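Side-chain contacts in enoyl-CoA hydratase (Mycobacterium tuberculosis, PDB 5KJP), which probably catalyses the reversible addition of water across the double bond of enoyl-CoA thioesters in fatty acid metabolism, as a member of the crotonase superfamily: residues A[74-79]-A[86-91]; A[45-50]-A[94-99]; A[117-122]-A[137-142]. One frame throughout, in Å; residues are numbered along the deposited sequence.

How the contacts relate
The three contacts adjoin one another. Contact 1 is nested in the loop of chain closed by contact 2, and their centres are about 10 Å apart. L94 of contact 2 joins the two: its CD1 lies 3.6 Å from V87 CG1. Contact 3 follows later in the chain, its centre about 12 Å from that of contact 1 and about 16 Å from that of contact 2. L120 CD2 of contact 3 lies 3.2 Å from L94 O. By comparison with crotonases, contact 1 carries part of the probable oxyanion hole, and contact 3 the glutamate pair that holds a water. That water lies 6.4 Å from M76 N. Contacts 2 and 3 touch the second subunit.

Contact 1: residues A[74-79]-A[86-91]; sequences AGMDLK and NVVVEG
M76, present as selenomethionine, reaches across to V87 and V88. Its CG stands anti to the backbone N (chi1 -167°), and the chain runs on extended as far as SE. It then bends sharply at chi3 (-29°), which turns the CE methyl to V88. The chain therefore makes two kinds of contact. Its middle lies obliquely against V87, with M76 CG 3.5 Å from V87 CG1. Its end meets V88 at about a right angle, with M76 CE 3.8 Å from V88 CG2. M76 SE faces both valines: M76 SE is 3.9 Å from V87 CG1, and M76 SE is 4.0 Å from V88 CG2. V87 is buried and V88 exposed, so the selenomethionine spans from the interior to the surface. L94 also packs on M76. D77 turns its end away from the valines: OD1 caps helix 78-82 through A80 N, and OD2 forms a salt bridge with R32. Backbone hydrogen bonds tie G75 and D77 to V39. The AGMD sequence here fits the crotonase fold, in which the backbone N at the position of M76 is one of the two amides of the oxyanion hole, probably so here too.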
loop_
_atom_site.group_PDB
_atom_site.type_symbol
_atom_site.label_atom_id
_atom_site.label_comp_id
_atom_site.label_asym_id
_atom_site.label_seq_id
_atom_site.Cartn_x
_atom_site.Cartn_y
_atom_site.Cartn_z
ATOM N N ALA A 74 -17.008 -20.851 1.289
ATOM C CA ALA A 74 -17.296 -20.701 -0.134
ATOM C C ALA A 74 -18.016 -19.391 -0.436
ATOM O O ALA A 74 -18.330 -19.100 -1.589
ATOM C CB ALA A 74 -18.127 -21.879 -0.636
ATOM N N GLY A 75 -18.284 -18.610 0.601
ATOM C CA GLY A 75 -18.955 -17.336 0.435
ATOM C C GLY A 75 -20.356 -17.383 0.998
ATOM O O GLY A 75 -20.697 -18.273 1.782
HETATM N N MSE A 76 -21.180 -16.424 0.611
HETATM C CA MSE A 76 -22.553 -16.445 1.075
HETATM C C MSE A 76 -23.310 -17.611 0.456
HETATM O O MSE A 76 -23.116 -17.937 -0.717
HETATM C CB MSE A 76 -23.263 -15.146 0.750
HETATM C CG MSE A 76 -24.568 -15.038 1.496
HETATM SE SE MSE A 76 -25.541 -13.451 1.043
HETATM C CE MSE A 76 -24.035 -12.291 0.583
ATOM N N ASP A 77 -24.166 -18.237 1.260
ATOM C CA ASP A 77 -25.018 -19.315 0.783
ATOM C C ASP A 77 -26.078 -18.734 -0.151
ATOM O O ASP A 77 -27.063 -18.145 0.294
ATOM C CB ASP A 77 -25.657 -20.057 1.967
ATOM C CG ASP A 77 -26.389 -21.329 1.549
ATOM O OD1 ASP A 77 -27.077 -21.327 0.507
ATOM O OD2 ASP A 77 -26.279 -22.341 2.274
ATOM N N LEU A 78 -25.870 -18.917 -1.448
ATOM C CA LEU A 78 -26.770 -18.369 -2.452
ATOM C C LEU A 78 -28.191 -18.922 -2.356
ATOM O O LEU A 78 -29.152 -18.217 -2.655
ATOM C CB LEU A 78 -26.205 -18.627 -3.844
ATOM C CG LEU A 78 -24.818 -18.000 -4.002
ATOM C CD1 LEU A 78 -24.253 -18.312 -5.354
ATOM C CD2 LEU A 78 -24.884 -16.493 -3.780
ATOM N N LYS A 79 -28.331 -20.179 -1.948
ATOM C CA LYS A 79 -29.667 -20.760 -1.807
ATOM C C LYS A 79 -30.405 -20.111 -0.646
ATOM O O LYS A 79 -31.558 -19.698 -0.784
ATOM C CB LYS A 79 -29.599 -22.275 -1.600
ATOM C CG LYS A 79 -28.903 -23.034 -2.711
ATOM C CD LYS A 79 -28.935 -24.526 -2.424
ATOM C CE LYS A 79 -27.797 -25.246 -3.117
ATOM N NZ LYS A 79 -26.473 -24.727 -2.671
ATOM N N ASN A 86 -32.123 -14.154 6.476
ATOM C CA ASN A 86 -31.490 -12.893 6.843
ATOM C C ASN A 86 -29.997 -13.102 7.027
ATOM O O ASN A 86 -29.508 -13.234 8.150
ATOM C CB ASN A 86 -32.107 -12.312 8.118
ATOM C CG ASN A 86 -31.655 -10.884 8.384
ATOM O OD1 ASN A 86 -31.236 -10.173 7.469
ATOM N ND2 ASN A 86 -31.738 -10.459 9.638
ATOM N N VAL A 87 -29.277 -13.137 5.911
ATOM C CA VAL A 87 -27.856 -13.449 5.921
ATOM C C VAL A 87 -27.009 -12.204 6.143
ATOM O O VAL A 87 -26.132 -12.187 7.008
ATOM C CB VAL A 87 -27.419 -14.122 4.608
ATOM C CG1 VAL A 87 -25.977 -14.597 4.724
ATOM C CG2 VAL A 87 -28.337 -15.284 4.282
ATOM N N VAL A 88 -27.259 -11.165 5.354
ATOM C CA VAL A 88 -26.531 -9.912 5.519
ATOM C C VAL A 88 -27.275 -9.043 6.520
ATOM O O VAL A 88 -28.269 -8.400 6.185
ATOM C CB VAL A 88 -26.358 -9.156 4.191
ATOM C CG1 VAL A 88 -25.539 -7.889 4.408
ATOM C CG2 VAL A 88 -25.685 -10.052 3.155
ATOM N N VAL A 89 -26.791 -9.038 7.755
ATOM C CA VAL A 89 -27.509 -8.404 8.854
ATOM C C VAL A 89 -27.161 -6.923 8.996
ATOM O O VAL A 89 -25.988 -6.551 9.044
ATOM C CB VAL A 89 -27.215 -9.126 10.180
ATOM C CG1 VAL A 89 -27.857 -8.390 11.350
ATOM C CG2 VAL A 89 -27.695 -10.570 10.103
ATOM N N GLU A 90 -28.192 -6.085 9.061
ATOM C CA GLU A 90 -28.020 -4.647 9.246
ATOM C C GLU A 90 -27.125 -4.347 10.452
ATOM O O GLU A 90 -27.358 -4.852 11.551
ATOM C CB GLU A 90 -29.385 -3.972 9.412
ATOM C CG GLU A 90 -29.492 -2.599 8.774
ATOM C CD GLU A 90 -28.822 -1.518 9.595
ATOM O OE1 GLU A 90 -29.367 -1.156 10.660
ATOM O OE2 GLU A 90 -27.748 -1.031 9.176
ATOM N N GLY A 91 -26.085 -3.551 10.232
ATOM C CA GLY A 91 -25.177 -3.179 11.302
ATOM C C GLY A 91 -24.001 -4.123 11.484
ATOM O O GLY A 91 -23.065 -3.817 12.217
#

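Contact 2: residues A[45-50]-A[94-99]; sequences RGLADA and LGFTER
The F96 ring meets L47 at an edge. L47 CB lies near the ring plane, 4.2 Å from F96 CD1. Neither segment places an atom over a face of the ring; L65, L120 and A123 pack around it from other parts of the fold. F96 holds its CG between the backbone N and the carbonyl carbon (chi1 61°), which lays the ring alongside L47, its CD1 edge to the leucine and its far end at helix 116-123. A second pair of flat groups lies on the helix away from the loop: R45 NE donates to D49 OD1 at 3.0 Å, on its syn side, in a salt bridge. G95 brings bare backbone against the helix. L47 CB approaches G95 CA to 4.0 Å, and A48 CB touches G95 O at 3.6 Å. The loop is held by its own bonds: L94 N donates to T97 OG1 at 2.8 Å, and R99 N to F96 O closes a type I turn. S44 OG bonds to G95 N and so ties the loop to helix 41-56. E98 packs on F231 of the second subunit. The contact is buried between helix 41-56, strands 25-30 and 62-67 and helix 116-123, where L47 packs on I28, L65 and L120.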
loop_
_atom_site.group_PDB
_atom_site.type_symbol
_atom_site.label_atom_id
_atom_site.label_comp_id
_atom_site.label_asym_id
_atom_site.label_seq_id
_atom_site.Cartn_x
_atom_site.Cartn_y
_atom_site.Cartn_z
ATOM N N ARG A 45 -25.394 -15.158 12.125
ATOM C CA ARG A 45 -25.698 -14.892 13.531
ATOM C C ARG A 45 -24.654 -15.494 14.464
ATOM O O ARG A 45 -24.249 -14.865 15.443
ATOM C CB ARG A 45 -27.080 -15.433 13.902
ATOM C CG ARG A 45 -27.470 -15.164 15.351
ATOM C CD ARG A 45 -27.567 -13.668 15.626
ATOM N NE ARG A 45 -27.674 -13.356 17.051
ATOM C CZ ARG A 45 -28.806 -13.391 17.747
ATOM N NH1 ARG A 45 -29.945 -13.725 17.154
ATOM N NH2 ARG A 45 -28.801 -13.091 19.040
ATOM N N GLY A 46 -24.233 -16.719 14.160
ATOM C CA GLY A 46 -23.243 -17.415 14.966
ATOM C C GLY A 46 -21.920 -16.673 15.021
ATOM O O GLY A 46 -21.296 -16.569 16.081
ATOM N N LEU A 47 -21.494 -16.150 13.874
ATOM C CA LEU A 47 -20.271 -15.355 13.797
ATOM C C LEU A 47 -20.392 -14.070 14.609
ATOM O O LEU A 47 -19.459 -13.690 15.319
ATOM C CB LEU A 47 -19.936 -15.027 12.336
ATOM C CG LEU A 47 -19.491 -16.224 11.493
ATOM C CD1 LEU A 47 -19.305 -15.841 10.025
ATOM C CD2 LEU A 47 -18.210 -16.815 12.065
ATOM N N ALA A 48 -21.540 -13.404 14.501
ATOM C CA ALA A 48 -21.767 -12.159 15.228
ATOM C C ALA A 48 -21.738 -12.404 16.735
ATOM O O ALA A 48 -21.128 -11.638 17.485
ATOM C CB ALA A 48 -23.090 -11.532 14.814
ATOM N N ASP A 49 -22.389 -13.481 17.167
ATOM C CA ASP A 49 -22.406 -13.849 18.578
ATOM C C ASP A 49 -20.997 -14.133 19.098
ATOM O O ASP A 49 -20.651 -13.745 20.216
ATOM C CB ASP A 49 -23.292 -15.075 18.806
ATOM C CG ASP A 49 -24.780 -14.770 18.661
ATOM O OD1 ASP A 49 -25.169 -13.578 18.668
ATOM O OD2 ASP A 49 -25.563 -15.738 18.550
ATOM N N ALA A 50 -20.191 -14.813 18.286
ATOM C CA ALA A 50 -18.817 -15.146 18.663
ATOM C C ALA A 50 -17.963 -13.888 18.838
ATOM O O ALA A 50 -17.170 -13.788 19.776
ATOM C CB ALA A 50 -18.192 -16.074 17.623
ATOM N N LEU A 94 -22.026 -9.488 6.618
ATOM C CA LEU A 94 -21.930 -10.933 6.527
ATOM C C LEU A 94 -21.227 -11.439 7.773
ATOM O O LEU A 94 -20.001 -11.538 7.812
ATOM C CB LEU A 94 -21.177 -11.354 5.259
ATOM C CG LEU A 94 -21.290 -12.822 4.840
ATOM C CD1 LEU A 94 -22.703 -13.132 4.359
ATOM C CD2 LEU A 94 -20.250 -13.173 3.773
ATOM N N GLY A 95 -22.005 -11.729 8.808
ATOM C CA GLY A 95 -21.439 -12.099 10.088
ATOM C C GLY A 95 -20.896 -10.894 10.836
ATOM O O GLY A 95 -21.474 -10.468 11.835
ATOM N N PHE A 96 -19.791 -10.337 10.346
ATOM C CA PHE A 96 -19.125 -9.233 11.025
ATOM C C PHE A 96 -18.363 -8.317 10.057
ATOM O O PHE A 96 -17.574 -7.479 10.488
ATOM C CB PHE A 96 -18.159 -9.779 12.087
ATOM C CG PHE A 96 -17.062 -10.644 11.520
ATOM C CD1 PHE A 96 -17.281 -11.995 11.268
ATOM C CD2 PHE A 96 -15.818 -10.103 11.218
ATOM C CE1 PHE A 96 -16.274 -12.790 10.730
ATOM C CE2 PHE A 96 -14.809 -10.890 10.681
ATOM C CZ PHE A 96 -15.033 -12.235 10.436
ATOM N N THR A 97 -18.591 -8.473 8.755
ATOM C CA THR A 97 -17.853 -7.687 7.764
ATOM C C THR A 97 -18.038 -6.177 7.913
ATOM O O THR A 97 -17.150 -5.410 7.551
ATOM C CB THR A 97 -18.254 -8.062 6.326
ATOM O OG1 THR A 97 -19.682 -8.046 6.210
ATOM C CG2 THR A 97 -17.717 -9.446 5.959
ATOM N N GLU A 98 -19.185 -5.746 8.431
ATOM C CA GLU A 98 -19.418 -4.318 8.625
ATOM C C GLU A 98 -19.299 -3.927 10.093
ATOM O O GLU A 98 -19.649 -2.813 10.487
ATOM C CB GLU A 98 -20.785 -3.923 8.070
ATOM C CG GLU A 98 -20.869 -4.139 6.570
ATOM C CD GLU A 98 -22.190 -3.714 5.978
ATOM O OE1 GLU A 98 -22.783 -2.733 6.473
ATOM O OE2 GLU A 98 -22.629 -4.364 5.006
ATOM N N ARG A 99 -18.790 -4.853 10.898
ATOM C CA ARG A 99 -18.590 -4.601 12.319
ATOM C C ARG A 99 -17.451 -5.474 12.848
ATOM O O ARG A 99 -17.680 -6.388 13.643
ATOM C CB ARG A 99 -19.887 -4.870 13.093
ATOM C CG ARG A 99 -19.845 -4.502 14.570
ATOM C CD ARG A 99 -21.040 -5.079 15.312
ATOM N NE ARG A 99 -20.887 -4.962 16.760
ATOM C CZ ARG A 99 -21.059 -3.834 17.446
ATOM N NH1 ARG A 99 -21.396 -2.712 16.821
ATOM N NH2 ARG A 99 -20.896 -3.830 18.763
#

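Contact 3: residues A[117-122]-A[137-142]; sequences GTELAL and IPEVKR
In this crotonase fold E119 and E139 converge on one bound water, as in the active site of the hydratases. There, glutamates at the matching places on the helix and on the loop after strand 134-136 hold the water used in the reaction; the pair here is consistent with that role. The two carboxylate planes are 66° apart, and E119 OE1 and E139 OE2 stand 4.1 Å from each other. E119 extends straight beyond CG, which carries its carboxylate out from helix 116-123. E139 bends at chi2 (84°), and this brings its carboxylate round to E119. The second oxygen of E119, OE2, is held by G150 N and more weakly by G148 N, which fixes the turn of the carboxylate. A146 packs on both glutamates. Beside this polar pair lies an apolar one. T118 and I137 cross at about a right angle, with methyl against methyl: T118 CG2 is 3.9 Å from I137 CG2. T118 OG1 is bonded to A113 O in strand 112-114 and to G136 N in strand 134-136, so it ties the helix to that small sheet. I137 also packs on L151 and L154 of helix 150-157. Further along the loop, R142 makes a cation-pi contact with F254 of the second subunit. The water donates to E119 OE1 at 2.9 Å and to E139 OE2 at a doubtfully short 2.5 Å.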
loop_
_atom_site.group_PDB
_atom_site.type_symbol
_atom_site.label_atom_id
_atom_site.label_comp_id
_atom_site.label_asym_id
_atom_site.label_seq_id
_atom_site.Cartn_x
_atom_site.Cartn_y
_atom_site.Cartn_z
ATOM N N GLY A 117 -16.354 -15.463 1.542
ATOM C CA GLY A 117 -15.309 -16.105 2.319
ATOM C C GLY A 117 -14.025 -15.288 2.368
ATOM O O GLY A 117 -13.395 -15.163 3.421
ATOM N N THR A 118 -13.631 -14.732 1.223
ATOM C CA THR A 118 -12.479 -13.844 1.183
ATOM C C THR A 118 -12.827 -12.580 1.965
ATOM O O THR A 118 -11.990 -12.034 2.680
ATOM C CB THR A 118 -12.057 -13.514 -0.282
ATOM O OG1 THR A 118 -11.153 -14.526 -0.749
ATOM C CG2 THR A 118 -11.369 -12.151 -0.377
ATOM N N GLU A 119 -14.081 -12.146 1.881
ATOM C CA GLU A 119 -14.484 -10.959 2.631
ATOM C C GLU A 119 -14.444 -11.175 4.151
ATOM O O GLU A 119 -14.064 -10.259 4.889
ATOM C CB GLU A 119 -15.866 -10.503 2.183
ATOM C CG GLU A 119 -15.847 -10.111 0.706
ATOM C CD GLU A 119 -17.152 -9.545 0.222
ATOM O OE1 GLU A 119 -18.198 -10.204 0.407
ATOM O OE2 GLU A 119 -17.127 -8.439 -0.361
ATOM N N LEU A 120 -14.800 -12.369 4.626
ATOM C CA LEU A 120 -14.600 -12.680 6.045
ATOM C C LEU A 120 -13.121 -12.582 6.429
ATOM O O LEU A 120 -12.778 -12.008 7.467
ATOM C CB LEU A 120 -15.116 -14.078 6.397
ATOM C CG LEU A 120 -16.603 -14.377 6.219
ATOM C CD1 LEU A 120 -16.909 -15.777 6.734
ATOM C CD2 LEU A 120 -17.441 -13.325 6.937
ATOM N N ALA A 121 -12.250 -13.157 5.601
ATOM C CA ALA A 121 -10.814 -13.126 5.880
ATOM C C ALA A 121 -10.295 -11.687 5.919
ATOM O O ALA A 121 -9.473 -11.344 6.764
ATOM C CB ALA A 121 -10.043 -13.953 4.843
ATOM N N LEU A 122 -10.786 -10.850 5.010
ATOM C CA LEU A 122 -10.373 -9.444 4.950
ATOM C C LEU A 122 -10.849 -8.645 6.156
ATOM O O LEU A 122 -10.237 -7.645 6.527
ATOM C CB LEU A 122 -10.895 -8.787 3.663
ATOM C CG LEU A 122 -10.152 -9.222 2.404
ATOM C CD1 LEU A 122 -10.890 -8.750 1.164
ATOM C CD2 LEU A 122 -8.731 -8.657 2.427
ATOM N N ILE A 137 -12.501 -13.134 -5.391
ATOM C CA ILE A 137 -13.785 -12.447 -5.376
ATOM C C ILE A 137 -14.385 -12.521 -6.785
ATOM O O ILE A 137 -14.260 -11.589 -7.587
ATOM C CB ILE A 137 -13.651 -10.981 -4.901
ATOM C CG1 ILE A 137 -12.400 -10.319 -5.495
ATOM C CG2 ILE A 137 -13.566 -10.934 -3.368
ATOM C CD1 ILE A 137 -12.318 -8.808 -5.223
ATOM N N PRO A 138 -15.028 -13.653 -7.097
ATOM C CA PRO A 138 -15.533 -13.926 -8.445
ATOM C C PRO A 138 -16.920 -13.327 -8.724
ATOM O O PRO A 138 -17.548 -13.714 -9.711
ATOM C CB PRO A 138 -15.587 -15.454 -8.481
ATOM C CG PRO A 138 -15.886 -15.839 -7.076
ATOM C CD PRO A 138 -15.194 -14.811 -6.199
ATOM N N GLU A 139 -17.371 -12.391 -7.891
ATOM C CA GLU A 139 -18.731 -11.853 -7.998
ATOM C C GLU A 139 -19.074 -11.330 -9.401
ATOM O O GLU A 139 -20.191 -11.535 -9.882
ATOM C CB GLU A 139 -18.942 -10.742 -6.956
ATOM C CG GLU A 139 -19.234 -11.246 -5.524
ATOM C CD GLU A 139 -17.979 -11.599 -4.714
ATOM O OE1 GLU A 139 -16.923 -11.893 -5.314
ATOM O OE2 GLU A 139 -18.049 -11.580 -3.461
ATOM N N VAL A 140 -18.119 -10.680 -10.069
ATOM C CA VAL A 140 -18.404 -10.095 -11.386
ATOM C C VAL A 140 -18.747 -11.154 -12.432
ATOM O O VAL A 140 -19.388 -10.853 -13.433
ATOM C CB VAL A 140 -17.217 -9.248 -11.917
ATOM C CG1 VAL A 140 -17.052 -7.966 -11.096
ATOM C CG2 VAL A 140 -15.935 -10.075 -11.953
ATOM N N LYS A 141 -18.324 -12.393 -12.201
ATOM C CA LYS A 141 -18.640 -13.484 -13.125
ATOM C C LYS A 141 -20.145 -13.755 -13.186
ATOM O O LYS A 141 -20.654 -14.257 -14.195
ATOM C CB LYS A 141 -17.899 -14.762 -12.724
ATOM C CG LYS A 141 -16.377 -14.666 -12.812
ATOM C CD LYS A 141 -15.730 -16.017 -12.529
ATOM C CE LYS A 141 -14.238 -15.998 -12.822
ATOM N NZ LYS A 141 -13.553 -17.221 -12.300
ATOM N N ARG A 142 -20.837 -13.425 -12.096
ATOM C CA ARG A 142 -22.286 -13.584 -11.994
ATOM C C ARG A 142 -22.998 -12.242 -12.089
ATOM O O ARG A 142 -24.156 -12.117 -11.678
ATOM C CB ARG A 142 -22.675 -14.263 -10.677
ATOM C CG ARG A 142 -22.057 -15.627 -10.451
ATOM C CD ARG A 142 -22.305 -16.096 -9.022
ATOM N NE ARG A 142 -23.253 -17.203 -8.972
ATOM C CZ ARG A 142 -24.539 -17.076 -8.660
ATOM N NH1 ARG A 142 -25.040 -15.883 -8.360
ATOM N NH2 ARG A 142 -25.323 -18.145 -8.646
HETATM O O HOH W 1 -19.804 -10.704 -1.948
#